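Side-chain contacts in beta-fructofuranosidase, insoluble isoenzyme CWINV1 (Arabidopsis thaliana, PDB 2OXB), which hydrolyses sucrose and 1-kestose, and less readily neokestose and levan, at their terminal beta-D-fructofuranoside residues, as a secreted cell-wall glycoside hydrolase of family 32: residues M24-I29 and G88-L93; S79-I84 and A276-F281; T294-S299 and V304-S309. The protein carries 1 engineered substitution. All coordinates share one frame; numbering follows the deposited sequence.

Contact 1. Residues M24-I29 and G88-L93; sequences MIYKGI and GKPVIL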
ATOM      1  N   MET A  24     -14.789  -3.755   1.273  1.00 26.22           N
ATOM      2  CA  MET A  24     -15.518  -4.756   0.507  1.00 27.98           C
ATOM      3  C   MET A  24     -16.555  -4.126  -0.402  1.00 29.42           C
ATOM      4  O   MET A  24     -16.638  -2.905  -0.546  1.00 30.03           O
ATOM      5  CB  MET A  24     -16.202  -5.776   1.425  1.00 27.14           C
ATOM      6  CG  MET A  24     -17.498  -5.297   2.039  1.00 25.25           C
ATOM      7  SD  MET A  24     -17.169  -3.917   3.083  1.00 27.67           S
ATOM      8  CE  MET A  24     -18.168  -4.335   4.512  1.00 22.71           C
ATOM      9  N   ILE A  25     -17.347  -4.992  -1.011  1.00 30.93           N
ATOM     10  CA  ILE A  25     -18.390  -4.588  -1.925  1.00 32.17           C
ATOM     11  C   ILE A  25     -19.639  -5.369  -1.533  1.00 34.10           C
ATOM     12  O   ILE A  25     -19.567  -6.556  -1.194  1.00 33.43           O
ATOM     13  CB  ILE A  25     -17.958  -4.896  -3.398  1.00 32.86           C
ATOM     14  CG1 ILE A  25     -18.987  -4.357  -4.395  1.00 32.33           C
ATOM     15  CG2 ILE A  25     -17.775  -6.405  -3.589  1.00 31.94           C
ATOM     16  CD1 ILE A  25     -20.161  -5.288  -4.630  1.00 34.41           C
ATOM     17  N   TYR A  26     -20.773  -4.679  -1.556  1.00 35.38           N
ATOM     18  CA  TYR A  26     -22.068  -5.262  -1.217  1.00 36.25           C
ATOM     19  C   TYR A  26     -23.128  -4.522  -2.030  1.00 36.35           C
ATOM     20  O   TYR A  26     -23.246  -3.297  -1.947  1.00 34.30           O
ATOM     21  CB  TYR A  26     -22.352  -5.090   0.275  1.00 38.54           C
ATOM     22  CG  TYR A  26     -23.696  -5.633   0.689  1.00 39.94           C
ATOM     23  CD1 TYR A  26     -24.022  -6.959   0.451  1.00 42.12           C
ATOM     24  CD2 TYR A  26     -24.641  -4.826   1.313  1.00 41.30           C
ATOM     25  CE1 TYR A  26     -25.250  -7.480   0.821  1.00 43.77           C
ATOM     26  CE2 TYR A  26     -25.884  -5.339   1.688  1.00 43.14           C
ATOM     27  CZ  TYR A  26     -26.176  -6.674   1.435  1.00 43.48           C
ATOM     28  OH  TYR A  26     -27.380  -7.224   1.801  1.00 45.36           O
ATOM     29  N   LYS A  27     -23.909  -5.266  -2.805  1.00 35.87           N
ATOM     30  CA  LYS A  27     -24.923  -4.650  -3.645  1.00 36.70           C
ATOM     31  C   LYS A  27     -24.251  -3.571  -4.512  1.00 36.55           C
ATOM     32  O   LYS A  27     -24.650  -2.404  -4.506  1.00 38.07           O
ATOM     33  CB  LYS A  27     -26.045  -4.037  -2.786  1.00 36.14           C
ATOM     34  CG  LYS A  27     -26.933  -5.071  -2.068  1.00 37.41           C
ATOM     35  CD  LYS A  27     -28.079  -4.423  -1.276  1.00 33.49           C
ATOM     36  CE  LYS A  27     -28.886  -5.448  -0.478  1.00 30.17           C
ATOM     37  NZ  LYS A  27     -29.987  -4.792   0.288  1.00 26.57           N
ATOM     38  N   GLY A  28     -23.212  -3.975  -5.239  1.00 34.83           N
ATOM     39  CA  GLY A  28     -22.500  -3.061  -6.115  1.00 34.10           C
ATOM     40  C   GLY A  28     -21.894  -1.837  -5.456  1.00 33.63           C
ATOM     41  O   GLY A  28     -21.210  -1.051  -6.106  1.00 32.87           O
ATOM     42  N   ILE A  29     -22.133  -1.667  -4.163  1.00 34.12           N
ATOM     43  CA  ILE A  29     -21.596  -0.512  -3.448  1.00 33.92           C
ATOM     44  C   ILE A  29     -20.380  -0.877  -2.586  1.00 32.54           C
ATOM     45  O   ILE A  29     -20.458  -1.722  -1.695  1.00 32.72           O
ATOM     46  CB  ILE A  29     -22.692   0.138  -2.565  1.00 35.13           C
ATOM     47  CG1 ILE A  29     -23.783   0.733  -3.467  1.00 35.59           C
ATOM     48  CG2 ILE A  29     -22.082   1.199  -1.661  1.00 34.75           C
ATOM     49  CD1 ILE A  29     -25.016   1.209  -2.729  1.00 39.55           C
ATOM     50  N   GLY A  88     -23.892 -13.821   0.584  1.00 36.43           N
ATOM     51  CA  GLY A  88     -23.909 -12.400   0.259  1.00 36.43           C
ATOM     52  C   GLY A  88     -24.025 -11.481   1.469  1.00 35.48           C
ATOM     53  O   GLY A  88     -24.283 -10.289   1.323  1.00 36.83           O
ATOM     54  N   LYS A  89     -23.842 -12.035   2.662  1.00 33.63           N
ATOM     55  CA  LYS A  89     -23.915 -11.259   3.886  1.00 31.43           C
ATOM     56  C   LYS A  89     -22.501 -10.819   4.273  1.00 31.30           C
ATOM     57  O   LYS A  89     -21.556 -11.590   4.159  1.00 31.50           O
ATOM     58  CB  LYS A  89     -24.564 -12.104   4.993  1.00 31.02           C
ATOM     59  CG  LYS A  89     -24.142 -11.785   6.424  1.00 31.06           C
ATOM     60  CD  LYS A  89     -24.389 -10.333   6.806  1.00 29.23           C
ATOM     61  CE  LYS A  89     -23.968 -10.093   8.233  1.00 26.49           C
ATOM     62  NZ  LYS A  89     -24.793 -10.910   9.180  1.00 25.72           N
ATOM     63  N   PRO A  90     -22.334  -9.547   4.679  1.00 32.12           N
ATOM     64  CA  PRO A  90     -21.023  -9.019   5.078  1.00 33.14           C
ATOM     65  C   PRO A  90     -20.915  -8.732   6.577  1.00 34.17           C
ATOM     66  O   PRO A  90     -21.621  -7.874   7.092  1.00 36.86           O
ATOM     67  CB  PRO A  90     -20.920  -7.747   4.254  1.00 31.93           C
ATOM     68  CG  PRO A  90     -22.311  -7.214   4.358  1.00 31.45           C
ATOM     69  CD  PRO A  90     -23.206  -8.444   4.228  1.00 31.95           C
ATOM     70  N   VAL A  91     -20.040  -9.448   7.275  1.00 33.28           N
ATOM     71  CA  VAL A  91     -19.858  -9.225   8.711  1.00 33.73           C
ATOM     72  C   VAL A  91     -18.541  -8.495   8.955  1.00 31.73           C
ATOM     73  O   VAL A  91     -17.930  -8.002   8.013  1.00 34.35           O
ATOM     74  CB  VAL A  91     -19.828 -10.557   9.495  1.00 35.36           C
ATOM     75  CG1 VAL A  91     -21.206 -11.179   9.522  1.00 36.79           C
ATOM     76  CG2 VAL A  91     -18.844 -11.517   8.842  1.00 38.44           C
ATOM     77  N   ILE A  92     -18.104  -8.421  10.210  1.00 28.78           N
ATOM     78  CA  ILE A  92     -16.830  -7.764  10.539  1.00 25.87           C
ATOM     79  C   ILE A  92     -16.137  -8.375  11.754  1.00 24.61           C
ATOM     80  O   ILE A  92     -16.777  -8.803  12.712  1.00 25.14           O
ATOM     81  CB  ILE A  92     -16.997  -6.218  10.776  1.00 23.85           C
ATOM     82  CG1 ILE A  92     -17.070  -5.488   9.430  1.00 18.56           C
ATOM     83  CG2 ILE A  92     -15.828  -5.673  11.603  1.00 21.04           C
ATOM     84  CD1 ILE A  92     -17.308  -4.007   9.531  1.00 14.60           C
ATOM     85  N   LEU A  93     -14.814  -8.425  11.689  1.00 23.02           N
ATOM     86  CA  LEU A  93     -14.008  -8.951  12.776  1.00 21.74           C
ATOM     87  C   LEU A  93     -13.043  -7.841  13.179  1.00 22.28           C
ATOM     88  O   LEU A  93     -12.108  -7.531  12.447  1.00 21.33           O
ATOM     89  CB  LEU A  93     -13.248 -10.200  12.315  1.00 20.91           C
ATOM     90  CG  LEU A  93     -14.038 -11.521  12.292  1.00 22.48           C
ATOM     91  CD1 LEU A  93     -15.250 -11.385  11.391  1.00 25.18           C
ATOM     92  CD2 LEU A  93     -13.147 -12.665  11.812  1.00 22.92           C
TER
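Tyr26 meets Pro90 because its side chain leaves the backbone with CG opposite the backbone N (chi1 178°), a setting that carries the phenol ring out beside residues 88-90 and presents one face to the proline. Pro90 CD sits over that face, 4.3 Å from the centroid of the Tyr26 ring and 19° off the ring normal, a CH-pi contact in which the methylene is displaced from the middle of the ring toward its rim. The two side chains cross at about a right angle, and CE1 and CD1 of Tyr26 both lie 4.1 Å from Pro90 CD. On the opposite face lies Lys27 CG, 3.8 Å above the Tyr26 ring plane and over its centre, so the aromatic ring is sandwiched between a neighbour in sequence and a proline far along the chain. The Gly88 carbonyl approaches the ring obliquely near CE1.

The setting is the five-bladed beta-propeller of family 32. Residues 24-29 include the tight hairpin between strands 15-26 and 29-36 of one blade: a type I' turn runs from Tyr26 to Ile29, with Tyr26 N bonded to Ile29 O at 3.0 Å. Residues 88-93 belong to the loop that leads from strand 77-81 to strand 93-97 of another blade. The ring therefore joins the turn of one blade to the connection of the next.

A second, looser apolar touch follows deeper in: Met24 CE reaches to 4.4 Å from Pro90 CB, and the thioether chain also packs on Phe33 and Ala82. At the far end of the tyrosine, the hydroxyl is hydrogen-bonded to Leu113 O.

Contact 2. Residues S79-I84 and A276-F281; sequences SGSATI and ASKTFF. With FRU (beta-D-fructofuranose), chain B.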
ATOM      1  N   SER A  79      -8.354  -1.854  14.301  1.00 23.37           N
ATOM      2  CA  SER A  79      -8.472  -2.390  12.947  1.00 21.87           C
ATOM      3  C   SER A  79      -9.179  -3.741  12.880  1.00 20.64           C
ATOM      4  O   SER A  79      -9.125  -4.535  13.815  1.00 15.87           O
ATOM      5  CB  SER A  79      -7.080  -2.519  12.331  1.00 21.12           C
ATOM      6  OG  SER A  79      -6.274  -1.424  12.706  1.00 22.66           O
ATOM      7  N   GLY A  80      -9.838  -3.985  11.752  1.00 21.41           N
ATOM      8  CA  GLY A  80     -10.555  -5.228  11.549  1.00 21.50           C
ATOM      9  C   GLY A  80     -10.694  -5.485  10.064  1.00 22.14           C
ATOM     10  O   GLY A  80      -9.987  -4.869   9.259  1.00 21.84           O
ATOM     11  N   SER A  81     -11.610  -6.380   9.705  1.00 21.03           N
ATOM     12  CA  SER A  81     -11.844  -6.743   8.315  1.00 21.34           C
ATOM     13  C   SER A  81     -13.258  -7.278   8.128  1.00 24.00           C
ATOM     14  O   SER A  81     -13.957  -7.593   9.104  1.00 23.62           O
ATOM     15  CB  SER A  81     -10.842  -7.806   7.862  1.00 20.51           C
ATOM     16  OG  SER A  81      -9.560  -7.239   7.595  1.00 20.05           O
ATOM     17  N   ALA A  82     -13.684  -7.374   6.870  1.00 24.59           N
ATOM     18  CA  ALA A  82     -15.023  -7.870   6.565  1.00 25.14           C
ATOM     19  C   ALA A  82     -14.977  -9.077   5.630  1.00 25.60           C
ATOM     20  O   ALA A  82     -14.320  -9.045   4.593  1.00 24.82           O
ATOM     21  CB  ALA A  82     -15.874  -6.750   5.944  1.00 23.75           C
ATOM     22  N   THR A  83     -15.684 -10.136   6.015  1.00 25.83           N
ATOM     23  CA  THR A  83     -15.747 -11.378   5.246  1.00 26.66           C
ATOM     24  C   THR A  83     -17.062 -11.401   4.465  1.00 27.56           C
ATOM     25  O   THR A  83     -18.062 -10.850   4.930  1.00 28.11           O
ATOM     26  CB  THR A  83     -15.694 -12.623   6.204  1.00 27.23           C
ATOM     27  OG1 THR A  83     -14.454 -12.633   6.927  1.00 26.17           O
ATOM     28  CG2 THR A  83     -15.832 -13.919   5.424  1.00 27.33           C
ATOM     29  N   ILE A  84     -17.065 -12.007   3.277  1.00 29.20           N
ATOM     30  CA  ILE A  84     -18.303 -12.101   2.487  1.00 30.02           C
ATOM     31  C   ILE A  84     -18.886 -13.489   2.731  1.00 29.68           C
ATOM     32  O   ILE A  84     -18.365 -14.486   2.218  1.00 30.32           O
ATOM     33  CB  ILE A  84     -18.064 -11.929   0.944  1.00 30.74           C
ATOM     34  CG1 ILE A  84     -17.307 -10.618   0.652  1.00 32.56           C
ATOM     35  CG2 ILE A  84     -19.404 -11.902   0.202  1.00 27.07           C
ATOM     36  CD1 ILE A  84     -17.973  -9.366   1.240  1.00 36.24           C
ATOM     37  N   ALA A 276      -0.058  -0.520   7.157  1.00 20.18           N
ATOM     38  CA  ALA A 276      -1.379  -1.019   7.495  1.00 19.10           C
ATOM     39  C   ALA A 276      -2.145  -1.521   6.272  1.00 20.55           C
ATOM     40  O   ALA A 276      -3.368  -1.686   6.329  1.00 19.78           O
ATOM     41  CB  ALA A 276      -2.165   0.068   8.204  1.00 15.47           C
ATOM     42  N   SER A 277      -1.425  -1.792   5.181  1.00 21.05           N
ATOM     43  CA  SER A 277      -2.051  -2.258   3.935  1.00 20.88           C
ATOM     44  C   SER A 277      -2.978  -3.474   4.092  1.00 20.85           C
ATOM     45  O   SER A 277      -2.782  -4.315   4.965  1.00 20.28           O
ATOM     46  CB  SER A 277      -0.973  -2.552   2.869  1.00 20.74           C
ATOM     47  OG  SER A 277      -0.149  -3.664   3.216  1.00 24.48           O
ATOM     48  N   LYS A 278      -4.003  -3.541   3.245  1.00 21.40           N
ATOM     49  CA  LYS A 278      -4.972  -4.636   3.258  1.00 22.91           C
ATOM     50  C   LYS A 278      -5.713  -4.738   1.936  1.00 25.42           C
ATOM     51  O   LYS A 278      -5.963  -3.729   1.263  1.00 27.54           O
ATOM     52  CB  LYS A 278      -6.003  -4.462   4.376  1.00 20.94           C
ATOM     53  CG  LYS A 278      -7.101  -5.499   4.357  1.00 16.97           C
ATOM     54  CD  LYS A 278      -7.441  -5.974   5.758  1.00 18.37           C
ATOM     55  CE  LYS A 278      -6.293  -6.809   6.336  1.00 17.96           C
ATOM     56  NZ  LYS A 278      -6.555  -7.241   7.747  1.00 18.58           N
ATOM     57  N   THR A 279      -6.090  -5.960   1.586  1.00 25.49           N
ATOM     58  CA  THR A 279      -6.782  -6.212   0.335  1.00 24.52           C
ATOM     59  C   THR A 279      -8.241  -6.602   0.532  1.00 24.19           C
ATOM     60  O   THR A 279      -8.744  -6.648   1.655  1.00 22.33           O
ATOM     61  CB  THR A 279      -6.048  -7.317  -0.453  1.00 23.63           C
ATOM     62  OG1 THR A 279      -6.015  -8.521   0.326  1.00 22.97           O
ATOM     63  CG2 THR A 279      -4.628  -6.890  -0.744  1.00 22.59           C
ATOM     64  N   PHE A 280      -8.919  -6.853  -0.583  1.00 24.44           N
ATOM     65  CA  PHE A 280     -10.321  -7.239  -0.558  1.00 25.34           C
ATOM     66  C   PHE A 280     -10.733  -7.637  -1.968  1.00 24.48           C
ATOM     67  O   PHE A 280     -10.287  -7.035  -2.943  1.00 25.01           O
ATOM     68  CB  PHE A 280     -11.185  -6.072  -0.052  1.00 25.06           C
ATOM     69  CG  PHE A 280     -11.864  -5.293  -1.137  1.00 25.90           C
ATOM     70  CD1 PHE A 280     -13.016  -5.792  -1.749  1.00 27.44           C
ATOM     71  CD2 PHE A 280     -11.346  -4.079  -1.565  1.00 26.09           C
ATOM     72  CE1 PHE A 280     -13.640  -5.093  -2.767  1.00 25.72           C
ATOM     73  CE2 PHE A 280     -11.966  -3.370  -2.583  1.00 25.76           C
ATOM     74  CZ  PHE A 280     -13.113  -3.879  -3.187  1.00 26.55           C
ATOM     75  N   PHE A 281     -11.591  -8.641  -2.073  1.00 23.79           N
ATOM     76  CA  PHE A 281     -12.039  -9.123  -3.373  1.00 24.91           C
ATOM     77  C   PHE A 281     -13.225  -8.366  -3.956  1.00 24.42           C
ATOM     78  O   PHE A 281     -14.295  -8.297  -3.331  1.00 25.57           O
ATOM     79  CB  PHE A 281     -12.395 -10.607  -3.275  1.00 24.32           C
ATOM     80  CG  PHE A 281     -12.836 -11.216  -4.571  1.00 24.36           C
ATOM     81  CD1 PHE A 281     -11.983 -11.226  -5.672  1.00 23.82           C
ATOM     82  CD2 PHE A 281     -14.078 -11.838  -4.675  1.00 23.05           C
ATOM     83  CE1 PHE A 281     -12.357 -11.852  -6.854  1.00 20.93           C
ATOM     84  CE2 PHE A 281     -14.459 -12.468  -5.853  1.00 21.66           C
ATOM     85  CZ  PHE A 281     -13.595 -12.477  -6.943  1.00 20.45           C
TER
HETATM   86  C1  FRU B   2      -1.180  -0.034  12.796  1.00 48.46           C
HETATM   87  C2  FRU B   2      -1.787  -0.162  14.199  1.00 49.90           C
HETATM   88  C3  FRU B   2      -2.580  -1.476  14.345  1.00 49.26           C
HETATM   89  C4  FRU B   2      -3.680  -1.122  15.304  1.00 48.91           C
HETATM   90  C5  FRU B   2      -3.909   0.352  14.972  1.00 50.24           C
HETATM   91  C6  FRU B   2      -4.127   1.230  16.187  1.00 51.83           C
HETATM   92  O1  FRU B   2      -0.196  -1.026  12.563  1.00 47.11           O
HETATM   93  O2  FRU B   2      -0.895  -0.019  15.365  1.00 52.70           O
HETATM   94  O3  FRU B   2      -1.804  -2.557  14.853  1.00 51.09           O
HETATM   95  O4  FRU B   2      -4.860  -1.900  15.076  1.00 46.67           O
HETATM   96  O5  FRU B   2      -2.755   0.843  14.306  1.00 49.83           O
HETATM   97  O6  FRU B   2      -5.398   0.924  16.732  1.00 53.60           O
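The fructose end of the substrate pocket lies at one end of this contact, where Ser79, a substrate-binding residue, places its OG 2.8 Å from O4 of the bound fructose. The same hydroxyl is hydrogen-bonded to the carboxylate of Asp19, an active-site residue, and the sugar is also held by Gln35, Asp145 and the engineered Gln199. Two residues further along, the protein makes its own cross-link: Lys278 NZ donates a hydrogen bond of 3.0 Å to Ser81 OG. The lysine starts with CG turned away from the backbone N (chi1 175°), then bends at chi2 and chi3, which brings the ammonium up to the serine. Ser81 OG itself donates a weak bond of 2.9 Å to Gly80 O, so the hydroxyl accepts from the lysine and donates to its own backbone. Lys278 NZ has a further, weak bond to Pro201 O, so the buried ammonium is shared between two parts of the fold.

Strands 77-81 and 278-282 each form the edge of a separate four-stranded antiparallel sheet. Lys278 thus links the inner edge strands of two propeller blades, side chain to side chain, without backbone pairing. Ser81 instead bonds through its backbone to Leu93, and Lys278 to Trp291, while Phe280 packs on Pro23 of strand 15-26, the neighbouring inner strand of the propeller.

Contact 3. Residues T294-S299 and V304-S309; sequences TNESSS and VEKGWS. With NAG (2-acetamido-2-deoxy-beta-D-glucopyranose), chain C.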
ATOM      1  N   THR A 294      -0.149   4.894   4.579  1.00 25.85           N
ATOM      2  CA  THR A 294       0.830   5.966   4.308  1.00 24.93           C
ATOM      3  C   THR A 294       0.824   7.120   5.313  1.00 23.95           C
ATOM      4  O   THR A 294      -0.007   8.033   5.258  1.00 19.04           O
ATOM      5  CB  THR A 294       0.651   6.594   2.893  1.00 23.94           C
ATOM      6  OG1 THR A 294       1.109   5.674   1.899  1.00 24.83           O
ATOM      7  CG2 THR A 294       1.461   7.884   2.762  1.00 25.08           C
ATOM      8  N   ASN A 295       1.803   7.056   6.204  1.00 25.86           N
ATOM      9  CA  ASN A 295       2.051   8.023   7.254  1.00 27.27           C
ATOM     10  C   ASN A 295       1.975   9.437   6.736  1.00 27.29           C
ATOM     11  O   ASN A 295       1.661   9.697   5.582  1.00 28.04           O
ATOM     12  CB  ASN A 295       3.472   7.830   7.782  1.00 31.66           C
ATOM     13  CG  ASN A 295       3.524   7.515   9.246  1.00 35.79           C
ATOM     14  OD1 ASN A 295       2.642   7.903  10.012  1.00 37.68           O
ATOM     15  ND2 ASN A 295       4.592   6.827   9.644  1.00 39.18           N
ATOM     16  N   GLU A 296       2.342  10.344   7.624  1.00 27.38           N
ATOM     17  CA  GLU A 296       2.387  11.760   7.343  1.00 26.93           C
ATOM     18  C   GLU A 296       3.856  12.149   7.555  1.00 27.52           C
ATOM     19  O   GLU A 296       4.323  12.127   8.691  1.00 27.92           O
ATOM     20  CB  GLU A 296       1.525  12.488   8.359  1.00 25.61           C
ATOM     21  CG  GLU A 296       1.174  13.893   7.973  1.00 23.40           C
ATOM     22  CD  GLU A 296       0.009  13.935   7.011  1.00 21.56           C
ATOM     23  OE1 GLU A 296      -1.037  13.366   7.371  1.00 14.87           O
ATOM     24  OE2 GLU A 296       0.146  14.529   5.916  1.00 20.95           O
ATOM     25  N   SER A 297       4.578  12.493   6.485  1.00 27.08           N
ATOM     26  CA  SER A 297       5.999  12.861   6.588  1.00 26.32           C
ATOM     27  C   SER A 297       6.275  14.230   7.217  1.00 25.30           C
ATOM     28  O   SER A 297       7.427  14.654   7.306  1.00 22.86           O
ATOM     29  CB  SER A 297       6.674  12.814   5.206  1.00 27.92           C
ATOM     30  OG  SER A 297       6.948  11.487   4.780  1.00 28.88           O
ATOM     31  N   SER A 298       5.226  14.925   7.645  1.00 25.65           N
ATOM     32  CA  SER A 298       5.386  16.239   8.266  1.00 23.86           C
ATOM     33  C   SER A 298       5.423  16.080   9.770  1.00 23.61           C
ATOM     34  O   SER A 298       4.820  15.163  10.325  1.00 24.90           O
ATOM     35  CB  SER A 298       4.220  17.154   7.905  1.00 21.94           C
ATOM     36  OG  SER A 298       3.071  16.802   8.651  1.00 25.32           O
ATOM     37  N   SER A 299       6.126  16.983  10.436  1.00 24.14           N
ATOM     38  CA  SER A 299       6.224  16.929  11.881  1.00 23.15           C
ATOM     39  C   SER A 299       4.829  17.048  12.489  1.00 22.66           C
ATOM     40  O   SER A 299       3.954  17.693  11.929  1.00 20.60           O
ATOM     41  CB  SER A 299       7.111  18.068  12.385  1.00 22.70           C
ATOM     42  OG  SER A 299       6.423  19.305  12.311  1.00 20.94           O
ATOM     43  N   VAL A 304      -0.942  19.185  13.941  1.00 34.30           N
ATOM     44  CA  VAL A 304      -1.715  19.939  14.916  1.00 33.25           C
ATOM     45  C   VAL A 304      -2.091  21.301  14.335  1.00 32.86           C
ATOM     46  O   VAL A 304      -3.149  21.855  14.642  1.00 32.29           O
ATOM     47  CB  VAL A 304      -0.918  20.130  16.239  1.00 31.00           C
ATOM     48  CG1 VAL A 304      -1.810  20.736  17.310  1.00 29.73           C
ATOM     49  CG2 VAL A 304      -0.367  18.808  16.708  1.00 30.30           C
ATOM     50  N   GLU A 305      -1.232  21.830  13.476  1.00 32.76           N
ATOM     51  CA  GLU A 305      -1.508  23.123  12.887  1.00 34.15           C
ATOM     52  C   GLU A 305      -2.417  23.018  11.671  1.00 33.38           C
ATOM     53  O   GLU A 305      -3.353  23.804  11.524  1.00 34.24           O
ATOM     54  CB  GLU A 305      -0.209  23.823  12.508  1.00 36.15           C
ATOM     55  CG  GLU A 305      -0.393  25.302  12.202  1.00 40.49           C
ATOM     56  CD  GLU A 305       0.925  26.039  12.091  1.00 44.24           C
ATOM     57  OE1 GLU A 305       1.695  25.766  11.128  1.00 45.05           O
ATOM     58  OE2 GLU A 305       1.190  26.891  12.975  1.00 45.17           O
ATOM     59  N   LYS A 306      -2.159  22.046  10.805  1.00 31.65           N
ATOM     60  CA  LYS A 306      -2.988  21.885   9.612  1.00 31.50           C
ATOM     61  C   LYS A 306      -4.339  21.222   9.916  1.00 30.65           C
ATOM     62  O   LYS A 306      -5.230  21.176   9.060  1.00 29.48           O
ATOM     63  CB  LYS A 306      -2.232  21.090   8.535  1.00 31.41           C
ATOM     64  CG  LYS A 306      -1.809  19.681   8.935  1.00 29.20           C
ATOM     65  CD  LYS A 306      -1.053  19.052   7.796  1.00 27.26           C
ATOM     66  CE  LYS A 306      -0.505  17.705   8.165  1.00 29.16           C
ATOM     67  NZ  LYS A 306       0.300  17.135   7.048  1.00 28.80           N
ATOM     68  N   GLY A 307      -4.482  20.712  11.135  1.00 29.25           N
ATOM     69  CA  GLY A 307      -5.726  20.081  11.532  1.00 27.54           C
ATOM     70  C   GLY A 307      -5.945  18.672  11.016  1.00 25.45           C
ATOM     71  O   GLY A 307      -6.964  18.059  11.328  1.00 26.11           O
ATOM     72  N   TRP A 308      -5.009  18.141  10.240  1.00 23.36           N
ATOM     73  CA  TRP A 308      -5.185  16.792   9.716  1.00 22.55           C
ATOM     74  C   TRP A 308      -3.904  15.944   9.604  1.00 21.73           C
ATOM     75  O   TRP A 308      -2.777  16.456   9.541  1.00 22.18           O
ATOM     76  CB  TRP A 308      -5.884  16.853   8.351  1.00 21.52           C
ATOM     77  CG  TRP A 308      -5.153  17.657   7.324  1.00 20.39           C
ATOM     78  CD1 TRP A 308      -5.352  18.971   7.006  1.00 20.77           C
ATOM     79  CD2 TRP A 308      -4.059  17.215   6.523  1.00 19.47           C
ATOM     80  NE1 TRP A 308      -4.441  19.380   6.054  1.00 17.74           N
ATOM     81  CE2 TRP A 308      -3.636  18.319   5.737  1.00 19.69           C
ATOM     82  CE3 TRP A 308      -3.389  15.997   6.391  1.00 20.43           C
ATOM     83  CZ2 TRP A 308      -2.576  18.239   4.833  1.00 20.18           C
ATOM     84  CZ3 TRP A 308      -2.325  15.913   5.488  1.00 23.28           C
ATOM     85  CH2 TRP A 308      -1.932  17.033   4.720  1.00 21.83           C
ATOM     86  N   SER A 309      -4.093  14.632   9.594  1.00 19.73           N
ATOM     87  CA  SER A 309      -2.976  13.700   9.471  1.00 19.64           C
ATOM     88  C   SER A 309      -3.472  12.369   8.929  1.00 17.73           C
ATOM     89  O   SER A 309      -4.369  11.750   9.495  1.00 15.85           O
ATOM     90  CB  SER A 309      -2.277  13.490  10.825  1.00 19.66           C
ATOM     91  OG  SER A 309      -1.193  12.587  10.716  1.00 17.92           O
TER
HETATM   92  C1  NAG C 660       5.629   7.501  10.396  1.00 40.16           C
HETATM   93  C2  NAG C 660       7.017   7.155   9.833  1.00 41.29           C
HETATM   94  C3  NAG C 660       8.122   8.084  10.375  1.00 42.27           C
HETATM   95  C4  NAG C 660       7.714   9.560  10.413  1.00 42.56           C
HETATM   96  C5  NAG C 660       6.362   9.634  11.116  1.00 43.79           C
HETATM   97  C6  NAG C 660       5.789  11.022  11.371  1.00 44.53           C
HETATM   98  C7  NAG C 660       8.239   5.520  11.127  1.00 45.38           C
HETATM   99  C8  NAG C 660       7.728   5.309  12.549  1.00 45.81           C
HETATM  100  N2  NAG C 660       7.346   5.783  10.174  1.00 42.86           N
HETATM  101  O3  NAG C 660       9.303   7.936   9.599  1.00 40.76           O
HETATM  102  O4  NAG C 660       8.687  10.291  11.140  1.00 45.09           O
HETATM  103  O5  NAG C 660       5.396   8.905  10.352  1.00 41.31           O
HETATM  104  O6  NAG C 660       4.608  10.940  12.163  1.00 43.87           O
HETATM  105  O7  NAG C 660       9.446   5.448  10.902  1.00 46.90           O
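The Glu296 carboxylate stands at the centre of this contact, and Lys306 NZ, coming from the other end of helix 300-306, spans it and Ser298. The ammonium forms a salt bridge with Glu296 OE2 at 2.8 Å, one whose hydrogen bond is weak and whose oxygen position is uncertain, and donates a second hydrogen bond of 3.2 Å to Ser298 OG. The two charged chains arrive from opposite directions. Lys306 sets off with CG between its backbone N and carbonyl carbon (chi1 60°) and then runs fully extended, which lays its CD over one face of the Trp308 indole, toward the rim. Glu296 bends at chi2, turning its carboxylate toward Lys306.

Further out, Glu296 OE1 accepts from Gly310 N, and OE2 has Arg498 in a second salt bridge and Tyr500 OH as a hydrogen-bond partner. Replacing Glu296 by an alanine would probably leave Lys306 and Arg498 without their shared carboxylate, the lysine held by Ser298 OG alone of the partners described across the contact.

The backbone frames these groups: Ser299 occupies the N-cap position of the short, weakly bonded helix 300-306, and Gly307, with positive phi, is where the chain leaves it. Asn295, next to Glu296, carries an N-linked sugar through ND2, 1.4 Å from C1 of the N-acetylglucosamine. With Arg498 of strand 493-498 as partner, the cluster probably lies where the propeller meets the C-terminal beta-sandwich, the two-domain build of family 32 enzymes.

Overall arrangement
Contacts 1 and 2 are close neighbours, their centres 11 Å apart, and they touch directly where Met24 packs on Phe280. Contact 2 is buried, nearest the middle of the chain, and rests on one lysine-serine bond, two residues along the strand from the serine at the sugar; contact 1, partly buried and away from the substrate site, relies on apolar and CH-pi packing. Contact 3 is also buried, but it gathers charged and hydroxyl groups, probably next to the beta-sandwich. Its centre is 31 Å from that of contact 1, yet strands 15-26 and 308-309 are partners in one sheet.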